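Local atomic coordinates of laccase (Botrytis aclada, PDB entry 3SQR), a protein that oxidises hydroquinone-type phenols while reducing dioxygen to water at its copper centres, probably acting in lignin degradation and in detoxifying lignin-derived products. Residues A[278-283]-A[313-318]; A[321-326]-A[346-351]; A[392-397]-A[455-460]; A[480-485]-A[507-512]. All blocks are in the same frame, centred on the assembly; numbering follows the deposited sequence.

Contact 1 of 4, residues A[278-283]-A[313-318]; sequences FAIDNH and VIVEAN
With CG1 anti to the carbonyl carbon (chi1 -58°), I280 extends toward V315, and the two side chains meet tip to tip, I280 CD1 lying 4.2 Å from V315 CG2. The other branch of the valine, CG1, stands anti to the backbone N (chi1 -175°) and goes to the histidine instead: V315 CG1 is 3.9 Å from H283 CB, and these two side chains cross at about a right angle. H283 closes a type II turn that starts at I280. Its ND1 donates to D281 O at 2.8 Å in an almost straight bond, with the acceptor practically in the ring plane, while NE2 is hydrogen-bonded to Y349 OH. Held at both nitrogens, the imidazole has its rotation fixed, and it offers an edge to the other segment, H283 CD2 coming 3.6 Å from E316 O. No hydrogen bond joins the two segments; the contact is chiefly apolar, between aliphatic branches and the imidazole. Around it, L265 touches I280 and V313, L285 backs V315, and the Y324 ring meets H283 edge-to-face. Strands 276-280 and 310-316 belong to different sheets, and their facing side chains fill the interior of the cupredoxin-type beta sandwich characteristic of multicopper oxidases.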
loop_
_atom_site.group_PDB
_atom_site.type_symbol
_atom_site.label_atom_id
_atom_site.label_comp_id
_atom_site.label_asym_id
_atom_site.label_seq_id
_atom_site.Cartn_x
_atom_site.Cartn_y
_atom_site.Cartn_z
ATOM N N PHE A 278 12.931 -8.634 -3.335
ATOM C CA PHE A 278 13.164 -9.432 -2.188
ATOM C C PHE A 278 13.700 -10.818 -2.563
ATOM O O PHE A 278 13.179 -11.453 -3.501
ATOM C CB PHE A 278 11.830 -9.571 -1.405
ATOM C CG PHE A 278 11.939 -10.349 -0.165
ATOM C CD1 PHE A 278 12.334 -9.776 1.021
ATOM C CD2 PHE A 278 11.646 -11.713 -0.163
ATOM C CE1 PHE A 278 12.431 -10.531 2.170
ATOM C CE2 PHE A 278 11.703 -12.473 1.035
ATOM C CZ PHE A 278 12.119 -11.878 2.174
ATOM N N ALA A 279 14.646 -11.298 -1.753
ATOM C CA ALA A 279 15.262 -12.619 -2.024
ATOM C C ALA A 279 15.766 -13.141 -0.707
ATOM O O ALA A 279 16.064 -12.354 0.204
ATOM C CB ALA A 279 16.393 -12.469 -3.068
ATOM N N ILE A 280 15.824 -14.460 -0.591
ATOM C CA ILE A 280 16.430 -15.128 0.564
ATOM C C ILE A 280 17.468 -16.046 -0.076
ATOM O O ILE A 280 17.111 -16.913 -0.856
ATOM C CB ILE A 280 15.432 -15.942 1.370
ATOM C CG1 ILE A 280 14.286 -15.042 1.867
ATOM C CG2 ILE A 280 16.123 -16.678 2.543
ATOM C CD1 ILE A 280 13.172 -15.839 2.581
ATOM N N ASP A 281 18.722 -15.798 0.189
ATOM C CA ASP A 281 19.775 -16.581 -0.446
ATOM C C ASP A 281 19.518 -18.066 -0.285
ATOM O O ASP A 281 19.175 -18.562 0.789
ATOM C CB ASP A 281 21.128 -16.274 0.178
ATOM C CG ASP A 281 21.606 -14.891 -0.086
ATOM O OD1 ASP A 281 20.953 -14.096 -0.823
ATOM O OD2 ASP A 281 22.683 -14.576 0.468
ATOM N N ASN A 282 19.711 -18.767 -1.394
ATOM C CA ASN A 282 19.614 -20.207 -1.484
ATOM C C ASN A 282 18.230 -20.753 -1.169
ATOM O O ASN A 282 18.075 -21.931 -0.942
ATOM C CB ASN A 282 20.670 -20.865 -0.610
ATOM C CG ASN A 282 20.980 -22.273 -1.051
ATOM O OD1 ASN A 282 20.987 -23.164 -0.222
ATOM N ND2 ASN A 282 21.214 -22.479 -2.372
ATOM N N HIS A 283 17.210 -19.876 -1.214
ATOM C CA HIS A 283 15.834 -20.314 -1.036
ATOM C C HIS A 283 14.988 -19.829 -2.216
ATOM O O HIS A 283 15.318 -18.876 -2.905
ATOM C CB HIS A 283 15.282 -19.818 0.319
ATOM C CG HIS A 283 15.895 -20.472 1.523
ATOM N ND1 HIS A 283 17.181 -20.211 1.958
ATOM C CD2 HIS A 283 15.383 -21.372 2.390
ATOM C CE1 HIS A 283 17.413 -20.921 3.050
ATOM N NE2 HIS A 283 16.336 -21.623 3.338
ATOM N N VAL A 313 4.300 -15.319 -0.045
ATOM C CA VAL A 313 5.158 -16.418 -0.540
ATOM C C VAL A 313 5.284 -17.514 0.492
ATOM O O VAL A 313 5.247 -17.324 1.675
ATOM C CB VAL A 313 6.560 -15.876 -0.937
ATOM C CG1 VAL A 313 6.431 -14.721 -1.944
ATOM C CG2 VAL A 313 7.320 -15.394 0.362
ATOM N N ILE A 314 5.491 -18.724 -0.021
ATOM C CA ILE A 314 5.714 -19.853 0.827
ATOM C C ILE A 314 7.175 -20.216 0.586
ATOM O O ILE A 314 7.615 -20.272 -0.566
ATOM C CB ILE A 314 4.872 -21.055 0.445
ATOM C CG1 ILE A 314 3.393 -20.770 0.643
ATOM C CG2 ILE A 314 5.235 -22.285 1.365
ATOM C CD1 ILE A 314 2.999 -20.249 1.964
ATOM N N VAL A 315 7.892 -20.373 1.690
ATOM C CA VAL A 315 9.324 -20.708 1.598
ATOM C C VAL A 315 9.468 -22.007 2.402
ATOM O O VAL A 315 9.111 -22.061 3.593
ATOM C CB VAL A 315 10.238 -19.671 2.147
ATOM C CG1 VAL A 315 11.701 -20.124 1.841
ATOM C CG2 VAL A 315 10.009 -18.337 1.477
ATOM N N GLU A 316 10.013 -23.017 1.733
ATOM C CA GLU A 316 10.357 -24.275 2.398
ATOM C C GLU A 316 11.812 -24.213 2.838
ATOM O O GLU A 316 12.696 -23.809 2.055
ATOM C CB GLU A 316 10.062 -25.474 1.485
ATOM C CG GLU A 316 10.416 -26.763 2.142
ATOM C CD GLU A 316 9.954 -27.932 1.311
ATOM O OE1 GLU A 316 10.068 -27.832 0.075
ATOM O OE2 GLU A 316 9.465 -28.925 1.916
ATOM N N ALA A 317 11.987 -24.501 4.123
ATOM C CA ALA A 317 13.242 -24.416 4.815
ATOM C C ALA A 317 13.974 -25.760 4.480
ATOM O O ALA A 317 14.167 -26.581 5.351
ATOM C CB ALA A 317 13.015 -24.287 6.296
ATOM N N ASN A 318 14.364 -25.883 3.234
ATOM C CA ASN A 318 15.001 -27.111 2.715
ATOM C C ASN A 318 16.487 -26.899 2.376
ATOM O O ASN A 318 17.041 -27.638 1.550
ATOM C CB ASN A 318 14.262 -27.612 1.452
ATOM C CG ASN A 318 14.202 -26.590 0.317
ATOM O OD1 ASN A 318 14.687 -25.446 0.410
ATOM N ND2 ASN A 318 13.590 -27.008 -0.787
#

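Contact 2 of 4, residues A[321-326]-A[346-351]; sequences ADNYWI and ILRYDS. With SO4 (sulfate ion), chain M.
Y324 and L347 form a hydrogen-bonded antiparallel pair, Y324 N giving to L347 O at 2.7 Å and L347 N to Y324 O at 2.8 Å. This joins strands 323-327 and 344-348 as neighbours in one sheet of a cupredoxin-type domain. Past the ladder, Y349 N donates to D322 O over 3.3 Å, from above the carbonyl plane. On the face carrying N323, W325, I346 and R348, the guanidinium does most of the polar work. Its NE and NH2 grip a sulfate ion, probably from the crystallisation liquor, and K251 binds that ion too. R348 NH1 is hydrogen-bonded to A355 O and gives only a weak bond to N323 OD1; the asparagine amide stands nearly perpendicular to the guanidinium. N323 ND2 is hydrogen-bonded to S353 OG, and one water bridges N323 OD1 to D350 N. I346 CG2 lies over the centre of the guanidinium. W325 CZ3 touches I346 CG1 at 4.0 Å. On the face of Y324 and L347, I326 crosses L347 at about a right angle; beyond the ladder the rings of Y324 and Y349 meet rim to rim, planes 66° apart. At the exposed end A321 CB rests 3.7 Å from Y349 CB.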
loop_
_atom_site.group_PDB
_atom_site.type_symbol
_atom_site.label_atom_id
_atom_site.label_comp_id
_atom_site.label_asym_id
_atom_site.label_seq_id
_atom_site.Cartn_x
_atom_site.Cartn_y
_atom_site.Cartn_z
ATOM N N ALA A 321 21.348 -26.226 6.878
ATOM C CA ALA A 321 21.168 -25.392 8.044
ATOM C C ALA A 321 22.336 -24.421 8.192
ATOM O O ALA A 321 23.493 -24.804 8.364
ATOM C CB ALA A 321 20.978 -26.198 9.322
ATOM N N ASP A 322 22.026 -23.143 8.116
ATOM C CA ASP A 322 23.027 -22.122 8.123
ATOM C C ASP A 322 22.246 -20.793 8.228
ATOM O O ASP A 322 20.995 -20.794 8.180
ATOM C CB ASP A 322 23.820 -22.117 6.816
ATOM C CG ASP A 322 25.267 -21.576 6.987
ATOM O OD1 ASP A 322 25.592 -20.908 8.000
ATOM O OD2 ASP A 322 26.062 -21.816 6.065
ATOM N N ASN A 323 23.022 -19.725 8.359
ATOM C CA ASN A 323 22.553 -18.349 8.249
ATOM C C ASN A 323 22.566 -17.935 6.796
ATOM O O ASN A 323 23.508 -18.205 6.038
ATOM C CB ASN A 323 23.477 -17.464 9.070
ATOM C CG ASN A 323 23.605 -17.948 10.457
ATOM O OD1 ASN A 323 22.608 -18.284 11.077
ATOM N ND2 ASN A 323 24.845 -18.092 10.944
ATOM N N TYR A 324 21.516 -17.250 6.356
ATOM C CA TYR A 324 21.429 -16.827 4.981
ATOM C C TYR A 324 21.014 -15.367 4.995
ATOM O O TYR A 324 20.237 -14.926 5.905
ATOM C CB TYR A 324 20.385 -17.650 4.213
ATOM C CG TYR A 324 20.760 -19.080 4.063
ATOM C CD1 TYR A 324 20.450 -19.977 5.019
ATOM C CD2 TYR A 324 21.481 -19.510 2.941
ATOM C CE1 TYR A 324 20.840 -21.343 4.870
ATOM C CE2 TYR A 324 21.882 -20.860 2.786
ATOM C CZ TYR A 324 21.539 -21.751 3.751
ATOM O OH TYR A 324 21.902 -23.076 3.636
ATOM N N TRP A 325 21.572 -14.622 4.053
ATOM C CA TRP A 325 21.147 -13.244 3.907
ATOM C C TRP A 325 19.726 -13.177 3.364
ATOM O O TRP A 325 19.353 -13.892 2.404
ATOM C CB TRP A 325 22.029 -12.484 2.953
ATOM C CG TRP A 325 23.279 -12.077 3.552
ATOM C CD1 TRP A 325 24.513 -12.502 3.196
ATOM C CD2 TRP A 325 23.440 -11.163 4.653
ATOM N NE1 TRP A 325 25.462 -11.881 3.993
ATOM C CE2 TRP A 325 24.828 -11.077 4.915
ATOM C CE3 TRP A 325 22.545 -10.412 5.434
ATOM C CZ2 TRP A 325 25.360 -10.269 5.964
ATOM C CZ3 TRP A 325 23.048 -9.615 6.466
ATOM C CH2 TRP A 325 24.463 -9.545 6.720
ATOM N N ILE A 326 18.957 -12.262 3.948
ATOM C CA ILE A 326 17.623 -11.884 3.398
ATOM C C ILE A 326 17.873 -10.558 2.744
ATOM O O ILE A 326 18.354 -9.618 3.371
ATOM C CB ILE A 326 16.476 -11.826 4.435
ATOM C CG1 ILE A 326 16.278 -13.183 5.190
ATOM C CG2 ILE A 326 15.138 -11.333 3.735
ATOM C CD1 ILE A 326 15.391 -13.038 6.461
ATOM N N ILE A 346 18.622 -11.374 8.245
ATOM C CA ILE A 346 19.243 -12.668 8.455
ATOM C C ILE A 346 18.227 -13.728 8.732
ATOM O O ILE A 346 17.352 -13.600 9.636
ATOM C CB ILE A 346 20.234 -12.622 9.683
ATOM C CG1 ILE A 346 21.331 -11.615 9.457
ATOM C CG2 ILE A 346 20.799 -13.990 9.909
ATOM C CD1 ILE A 346 22.241 -11.391 10.702
ATOM N N LEU A 347 18.316 -14.805 7.935
ATOM C CA LEU A 347 17.618 -16.016 8.129
ATOM C C LEU A 347 18.565 -17.004 8.841
ATOM O O LEU A 347 19.669 -17.164 8.378
ATOM C CB LEU A 347 17.273 -16.611 6.789
ATOM C CG LEU A 347 16.530 -17.945 6.882
ATOM C CD1 LEU A 347 15.124 -17.739 7.394
ATOM C CD2 LEU A 347 16.506 -18.592 5.515
ATOM N N ARG A 348 18.112 -17.577 9.937
ATOM C CA ARG A 348 18.891 -18.590 10.718
ATOM C C ARG A 348 18.114 -19.869 10.798
ATOM O O ARG A 348 16.902 -19.878 11.070
ATOM C CB ARG A 348 19.142 -18.082 12.110
ATOM C CG ARG A 348 19.849 -16.747 12.154
ATOM C CD ARG A 348 20.327 -16.524 13.565
ATOM N NE ARG A 348 20.912 -15.238 13.786
ATOM C CZ ARG A 348 22.090 -14.858 13.313
ATOM N NH1 ARG A 348 22.833 -15.666 12.563
ATOM N NH2 ARG A 348 22.524 -13.655 13.595
ATOM N N TYR A 349 18.810 -20.994 10.613
ATOM C CA TYR A 349 18.213 -22.298 10.903
ATOM C C TYR A 349 18.539 -22.696 12.311
ATOM O O TYR A 349 17.957 -23.638 12.856
ATOM C CB TYR A 349 18.727 -23.341 9.918
ATOM C CG TYR A 349 18.026 -23.418 8.571
ATOM C CD1 TYR A 349 18.186 -22.411 7.623
ATOM C CD2 TYR A 349 17.181 -24.469 8.260
ATOM C CE1 TYR A 349 17.562 -22.476 6.409
ATOM C CE2 TYR A 349 16.565 -24.556 7.007
ATOM C CZ TYR A 349 16.749 -23.542 6.108
ATOM O OH TYR A 349 16.194 -23.566 4.883
ATOM N N ASP A 350 19.487 -22.001 12.900
ATOM C CA ASP A 350 19.803 -22.204 14.286
ATOM C C ASP A 350 19.811 -20.833 14.936
ATOM O O ASP A 350 20.718 -20.022 14.724
ATOM C CB ASP A 350 21.171 -22.897 14.402
ATOM C CG ASP A 350 21.655 -22.999 15.843
ATOM O OD1 ASP A 350 20.907 -22.620 16.774
ATOM O OD2 ASP A 350 22.811 -23.464 16.034
ATOM N N SER A 351 18.800 -20.606 15.759
ATOM C CA SER A 351 18.503 -19.290 16.354
ATOM C C SER A 351 19.569 -18.854 17.348
ATOM O O SER A 351 19.644 -17.666 17.704
ATOM C CB SER A 351 17.116 -19.281 17.035
ATOM O OG SER A 351 16.993 -20.224 18.111
HETATM S S SO4 M . 19.619 -12.667 16.242
HETATM O O1 SO4 M . 20.303 -12.463 17.509
HETATM O O2 SO4 M . 18.516 -11.701 16.171
HETATM O O3 SO4 M . 20.515 -12.422 15.124
HETATM O O4 SO4 M . 19.108 -14.047 16.194
HETATM O O HOH W 1 21.632 -20.776 11.532
#

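Contact 3 of 4, residues A[392-397]-A[455-460]; sequences EQVSSA and DLTGFG. With NAG (2-acetamido-2-deoxy-beta-D-glucopyranose), chain I.
V394 and D455 pair as parallel neighbours where strand 448-455 runs out, and the next residue continues the link, L456 N donating to V394 O at 2.8 Å in the plane of the carbonyl. Beyond this the chain leaves the sheet. T457 and V394 lie side by side pointing the same way, V394 CG1 packed 3.7 Å from T457 CG2, and T457 CG2 also sits against S395 CA. Farther back along the strand, L456 CD1 leans on the amide of Q393, 3.4 Å from Q393 OE1; C6 of an N-acetylglucosamine of the protein's own glycan lies beside this amide too. At the far end S396 OG is 3.6 Å from F459 CE2, near the plane of the ring, while T457 O stands over the centre of one face of that phenyl. D455 OD1 accepts from T457 N, an Asx turn, and from T457 OG1 at 2.6 Å through its syn lone pair; T457 OG1 in turn accepts from F459 N, an ST turn. Two waters tie S395 OG to L456 O and S396 OG to T457 O. D455 OD2 receives N507 N. The chemistry implies a loop shaped by its own turn bonds and tied to the strand by one direct hydrogen bond between the segments, two water bridges and side-chain packing, on the way to the type 1 copper ligand H463.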
loop_
_atom_site.group_PDB
_atom_site.type_symbol
_atom_site.label_atom_id
_atom_site.label_comp_id
_atom_site.label_asym_id
_atom_site.label_seq_id
_atom_site.Cartn_x
_atom_site.Cartn_y
_atom_site.Cartn_z
ATOM N N GLU A 392 -5.728 9.007 -19.453
ATOM C CA GLU A 392 -5.148 10.119 -18.770
ATOM C C GLU A 392 -3.623 10.044 -18.870
ATOM O O GLU A 392 -3.045 8.980 -19.029
ATOM C CB GLU A 392 -5.635 10.184 -17.331
ATOM C CG GLU A 392 -7.141 10.630 -17.286
ATOM C CD GLU A 392 -7.518 11.240 -16.026
ATOM O OE1 GLU A 392 -7.163 10.675 -14.958
ATOM O OE2 GLU A 392 -8.220 12.270 -16.094
ATOM N N GLN A 393 -3.033 11.215 -18.795
ATOM C CA GLN A 393 -1.627 11.404 -19.093
ATOM C C GLN A 393 -0.927 12.140 -18.005
ATOM O O GLN A 393 -1.301 13.249 -17.610
ATOM C CB GLN A 393 -1.465 12.147 -20.426
ATOM C CG GLN A 393 -2.210 11.457 -21.553
ATOM C CD GLN A 393 -2.123 12.236 -22.846
ATOM O OE1 GLN A 393 -1.949 13.443 -22.843
ATOM N NE2 GLN A 393 -2.228 11.553 -23.929
ATOM N N VAL A 394 0.153 11.528 -17.552
ATOM C CA VAL A 394 0.969 12.113 -16.502
ATOM C C VAL A 394 2.070 12.976 -17.103
ATOM O O VAL A 394 2.814 12.550 -17.960
ATOM C CB VAL A 394 1.569 11.040 -15.608
ATOM C CG1 VAL A 394 2.317 11.656 -14.420
ATOM C CG2 VAL A 394 0.424 10.113 -15.089
ATOM N N SER A 395 2.167 14.172 -16.557
ATOM C CA SER A 395 3.252 15.072 -16.850
ATOM C C SER A 395 3.705 15.753 -15.556
ATOM O O SER A 395 3.311 15.328 -14.464
ATOM C CB SER A 395 2.816 16.081 -17.926
ATOM O OG SER A 395 3.956 16.753 -18.399
ATOM N N SER A 396 4.548 16.771 -15.675
ATOM C CA SER A 396 4.935 17.545 -14.519
ATOM C C SER A 396 4.944 19.027 -14.805
ATOM O O SER A 396 4.958 19.448 -15.971
ATOM C CB SER A 396 6.293 17.097 -14.004
ATOM O OG SER A 396 7.281 17.383 -14.966
ATOM N N ALA A 397 4.953 19.814 -13.744
ATOM C CA ALA A 397 4.948 21.274 -13.871
ATOM C C ALA A 397 5.585 21.801 -12.617
ATOM O O ALA A 397 5.930 21.020 -11.715
ATOM C CB ALA A 397 3.556 21.827 -14.035
ATOM N N ASP A 455 2.544 7.601 -19.014
ATOM C CA ASP A 455 3.656 8.424 -18.531
ATOM C C ASP A 455 4.192 9.282 -19.666
ATOM O O ASP A 455 4.969 8.783 -20.454
ATOM C CB ASP A 455 4.787 7.519 -18.038
ATOM C CG ASP A 455 5.982 8.331 -17.421
ATOM O OD1 ASP A 455 5.844 9.542 -17.366
ATOM O OD2 ASP A 455 7.009 7.744 -17.042
ATOM N N LEU A 456 3.888 10.568 -19.660
ATOM C CA LEU A 456 4.392 11.503 -20.663
ATOM C C LEU A 456 5.377 12.427 -19.990
ATOM O O LEU A 456 5.602 13.524 -20.469
ATOM C CB LEU A 456 3.246 12.319 -21.302
ATOM C CG LEU A 456 2.131 11.545 -22.040
ATOM C CD1 LEU A 456 1.291 12.492 -22.936
ATOM C CD2 LEU A 456 2.630 10.379 -22.877
ATOM N N THR A 457 5.923 12.023 -18.848
ATOM C CA THR A 457 6.792 12.912 -18.084
ATOM C C THR A 457 8.193 12.957 -18.646
ATOM O O THR A 457 8.951 13.883 -18.333
ATOM C CB THR A 457 6.953 12.505 -16.591
ATOM O OG1 THR A 457 7.627 11.249 -16.546
ATOM C CG2 THR A 457 5.596 12.437 -15.921
ATOM N N GLY A 458 8.567 11.904 -19.367
ATOM C CA GLY A 458 9.923 11.774 -19.848
ATOM C C GLY A 458 10.914 11.229 -18.862
ATOM O O GLY A 458 12.049 10.964 -19.225
ATOM N N PHE A 459 10.517 11.023 -17.600
ATOM C CA PHE A 459 11.493 10.669 -16.566
ATOM C C PHE A 459 11.690 9.172 -16.462
ATOM O O PHE A 459 12.646 8.692 -15.871
ATOM C CB PHE A 459 11.039 11.211 -15.231
ATOM C CG PHE A 459 10.882 12.680 -15.199
ATOM C CD1 PHE A 459 11.889 13.537 -15.611
ATOM C CD2 PHE A 459 9.693 13.234 -14.736
ATOM C CE1 PHE A 459 11.723 14.923 -15.548
ATOM C CE2 PHE A 459 9.528 14.618 -14.698
ATOM C CZ PHE A 459 10.538 15.451 -15.095
ATOM N N GLY A 460 10.773 8.393 -17.041
ATOM C CA GLY A 460 10.975 6.988 -17.020
ATOM C C GLY A 460 10.963 6.364 -15.604
ATOM O O GLY A 460 11.518 5.283 -15.410
HETATM C C1 NAG I . -6.684 13.466 -21.267
HETATM C C2 NAG I . -8.097 13.060 -21.667
HETATM C C3 NAG I . -8.024 12.172 -22.899
HETATM C C4 NAG I . -7.246 12.856 -24.006
HETATM C C5 NAG I . -5.840 13.147 -23.481
HETATM C C6 NAG I . -4.954 13.799 -24.556
HETATM C C7 NAG I . -9.845 12.889 -19.920
HETATM C C8 NAG I . -10.543 12.044 -18.881
HETATM N N2 NAG I . -8.853 12.346 -20.607
HETATM O O3 NAG I . -9.347 11.940 -23.292
HETATM O O4 NAG I . -7.143 11.970 -25.099
HETATM O O5 NAG I . -6.023 14.043 -22.395
HETATM O O6 NAG I . -5.590 15.002 -24.931
HETATM O O7 NAG I . -10.220 14.045 -20.085
HETATM O O HOH W 2 4.417 15.848 -20.818
HETATM O O HOH W 3 7.398 16.126 -17.223
#

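Contact 4 of 4, residues A[480-485]-A[507-512]; sequences DVFNSD and NGYLAI
F482 packs against Y509 in a T-shaped (edge-to-face) pair, where the loop after strand 472-478 folds over the start of strand 509-515, its neighbour in a sheet of the third cupredoxin-type domain. This is the tight part. The two side chains cross at about a right angle, the ring planes 65° apart, and F482 CD1 stands 3.7 Å above the plane of the tyrosine ring, over its centre. F482 CB adds a CH-pi contact, 4.0 Å from the centroid of the Y509 ring. The tyrosine reaches this place with CG between its backbone N and carbonyl carbon (chi1 66°), the crowded position. F482 also touches V452 and E454 of strand 448-455. No conventional hydrogen bond crosses between the segments. The exposed side is looser. The side chains of D480 and V481 set off away from strand 509-515, and the D480 carboxylate turns back on its own loop, OD1 accepting from V481 N. The backbones nevertheless come close here, beside G508, which has no side chain: D480 O takes a CA-H...O contact from G508 CA at 3.1 Å, and the same oxygen lies at the edge of the tyrosine ring, 3.3 Å from Y509 CD1.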
loop_
_atom_site.group_PDB
_atom_site.type_symbol
_atom_site.label_atom_id
_atom_site.label_comp_id
_atom_site.label_asym_id
_atom_site.label_seq_id
_atom_site.Cartn_x
_atom_site.Cartn_y
_atom_site.Cartn_z
ATOM N N ASP A 480 5.985 1.294 -23.637
ATOM C CA ASP A 480 5.869 1.909 -24.953
ATOM C C ASP A 480 4.857 2.995 -24.880
ATOM O O ASP A 480 4.218 3.233 -23.833
ATOM C CB ASP A 480 5.546 0.865 -26.035
ATOM C CG ASP A 480 6.171 1.236 -27.433
ATOM O OD1 ASP A 480 6.566 2.409 -27.710
ATOM O OD2 ASP A 480 6.230 0.330 -28.266
ATOM N N VAL A 481 4.721 3.701 -25.986
ATOM C CA VAL A 481 3.788 4.794 -26.109
ATOM C C VAL A 481 2.411 4.186 -26.384
ATOM O O VAL A 481 2.283 3.330 -27.273
ATOM C CB VAL A 481 4.259 5.759 -27.206
ATOM C CG1 VAL A 481 3.181 6.749 -27.619
ATOM C CG2 VAL A 481 5.551 6.535 -26.689
ATOM N N PHE A 482 1.399 4.670 -25.666
ATOM C CA PHE A 482 0.019 4.221 -25.866
ATOM C C PHE A 482 -0.465 4.818 -27.168
ATOM O O PHE A 482 -0.348 6.032 -27.398
ATOM C CB PHE A 482 -0.874 4.769 -24.796
ATOM C CG PHE A 482 -2.321 4.336 -24.922
ATOM C CD1 PHE A 482 -2.649 3.030 -24.816
ATOM C CD2 PHE A 482 -3.314 5.261 -25.121
ATOM C CE1 PHE A 482 -3.988 2.656 -24.878
ATOM C CE2 PHE A 482 -4.648 4.870 -25.162
ATOM C CZ PHE A 482 -4.951 3.585 -25.072
ATOM N N ASN A 483 -1.047 3.952 -27.984
ATOM C CA ASN A 483 -1.685 4.359 -29.251
ATOM C C ASN A 483 -3.155 4.007 -29.111
ATOM O O ASN A 483 -3.487 2.821 -29.090
ATOM C CB ASN A 483 -1.063 3.534 -30.377
ATOM C CG ASN A 483 -1.656 3.853 -31.732
ATOM O OD1 ASN A 483 -2.852 4.059 -31.869
ATOM N ND2 ASN A 483 -0.786 3.896 -32.736
ATOM N N SER A 484 -4.004 5.020 -29.003
ATOM C CA SER A 484 -5.431 4.793 -28.730
ATOM C C SER A 484 -6.117 3.972 -29.803
ATOM O O SER A 484 -7.110 3.327 -29.503
ATOM C CB SER A 484 -6.174 6.104 -28.489
ATOM O OG SER A 484 -5.994 6.995 -29.598
ATOM N N ASP A 485 -5.571 3.945 -31.023
ATOM C CA ASP A 485 -6.119 3.087 -32.109
ATOM C C ASP A 485 -5.588 1.678 -32.174
ATOM O O ASP A 485 -6.229 0.845 -32.801
ATOM C CB ASP A 485 -5.843 3.664 -33.499
ATOM C CG ASP A 485 -6.332 5.089 -33.667
ATOM O OD1 ASP A 485 -7.456 5.397 -33.224
ATOM O OD2 ASP A 485 -5.582 5.883 -34.288
ATOM N N ASN A 507 7.968 5.773 -18.844
ATOM C CA ASN A 507 7.743 6.197 -20.251
ATOM C C ASN A 507 6.765 5.302 -20.981
ATOM O O ASN A 507 6.690 5.343 -22.221
ATOM C CB ASN A 507 9.084 6.250 -20.994
ATOM C CG ASN A 507 10.019 7.291 -20.405
ATOM O OD1 ASN A 507 9.589 8.373 -20.021
ATOM N ND2 ASN A 507 11.313 6.977 -20.335
ATOM N N GLY A 508 5.960 4.572 -20.227
ATOM C CA GLY A 508 4.995 3.669 -20.812
ATOM C C GLY A 508 3.590 3.948 -20.377
ATOM O O GLY A 508 3.226 5.086 -20.126
ATOM N N TYR A 509 2.773 2.911 -20.380
ATOM C CA TYR A 509 1.396 3.060 -19.901
ATOM C C TYR A 509 0.924 1.828 -19.147
ATOM O O TYR A 509 1.403 0.718 -19.291
ATOM C CB TYR A 509 0.463 3.422 -21.072
ATOM C CG TYR A 509 0.333 2.329 -22.075
ATOM C CD1 TYR A 509 1.189 2.235 -23.166
ATOM C CD2 TYR A 509 -0.712 1.392 -21.974
ATOM C CE1 TYR A 509 1.053 1.217 -24.079
ATOM C CE2 TYR A 509 -0.845 0.386 -22.876
ATOM C CZ TYR A 509 0.034 0.306 -23.933
ATOM O OH TYR A 509 -0.167 -0.710 -24.838
ATOM N N LEU A 510 -0.054 2.077 -18.294
ATOM C CA LEU A 510 -0.705 1.065 -17.540
ATOM C C LEU A 510 -2.187 1.182 -17.855
ATOM O O LEU A 510 -2.755 2.260 -17.730
ATOM C CB LEU A 510 -0.435 1.323 -16.069
ATOM C CG LEU A 510 -1.225 0.470 -15.095
ATOM C CD1 LEU A 510 -0.795 -1.039 -15.182
ATOM C CD2 LEU A 510 -1.118 1.022 -13.655
ATOM N N ALA A 511 -2.752 0.062 -18.297
ATOM C CA ALA A 511 -4.167 -0.004 -18.600
ATOM C C ALA A 511 -4.763 -0.962 -17.581
ATOM O O ALA A 511 -4.451 -2.146 -17.570
ATOM C CB ALA A 511 -4.389 -0.508 -20.061
ATOM N N ILE A 512 -5.610 -0.403 -16.718
ATOM C CA ILE A 512 -6.253 -1.146 -15.643
ATOM C C ILE A 512 -7.747 -1.086 -15.815
ATOM O O ILE A 512 -8.306 -0.027 -16.028
ATOM C CB ILE A 512 -5.834 -0.610 -14.233
ATOM C CG1 ILE A 512 -6.112 0.856 -14.062
ATOM C CG2 ILE A 512 -4.370 -0.969 -13.916
ATOM C CD1 ILE A 512 -6.044 1.306 -12.593
#

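Contacts 1 and 2 lie in one domain and touch each other: strands 276-280, 323-327 and 344-348 follow one another across a sheet, contact 2 lying within it while contact 1 spans the sandwich to the facing one. Contact 1 is buried and mostly apolar; contact 2, partly exposed, combines a backbone ladder with charge and water. Contacts 3 and 4 form a second touching pair in another domain, joined through strand 448-455, which lies between strands 387-398 and 509-515. Both are partly buried, with exposed residues at their rims. Contact 3, nearer the type 1 copper, combines a backbone bond, turn bonds and water bridges, contact 4 aromatic packing. Contacts 1 and 3 stand about 37 Å apart between centres.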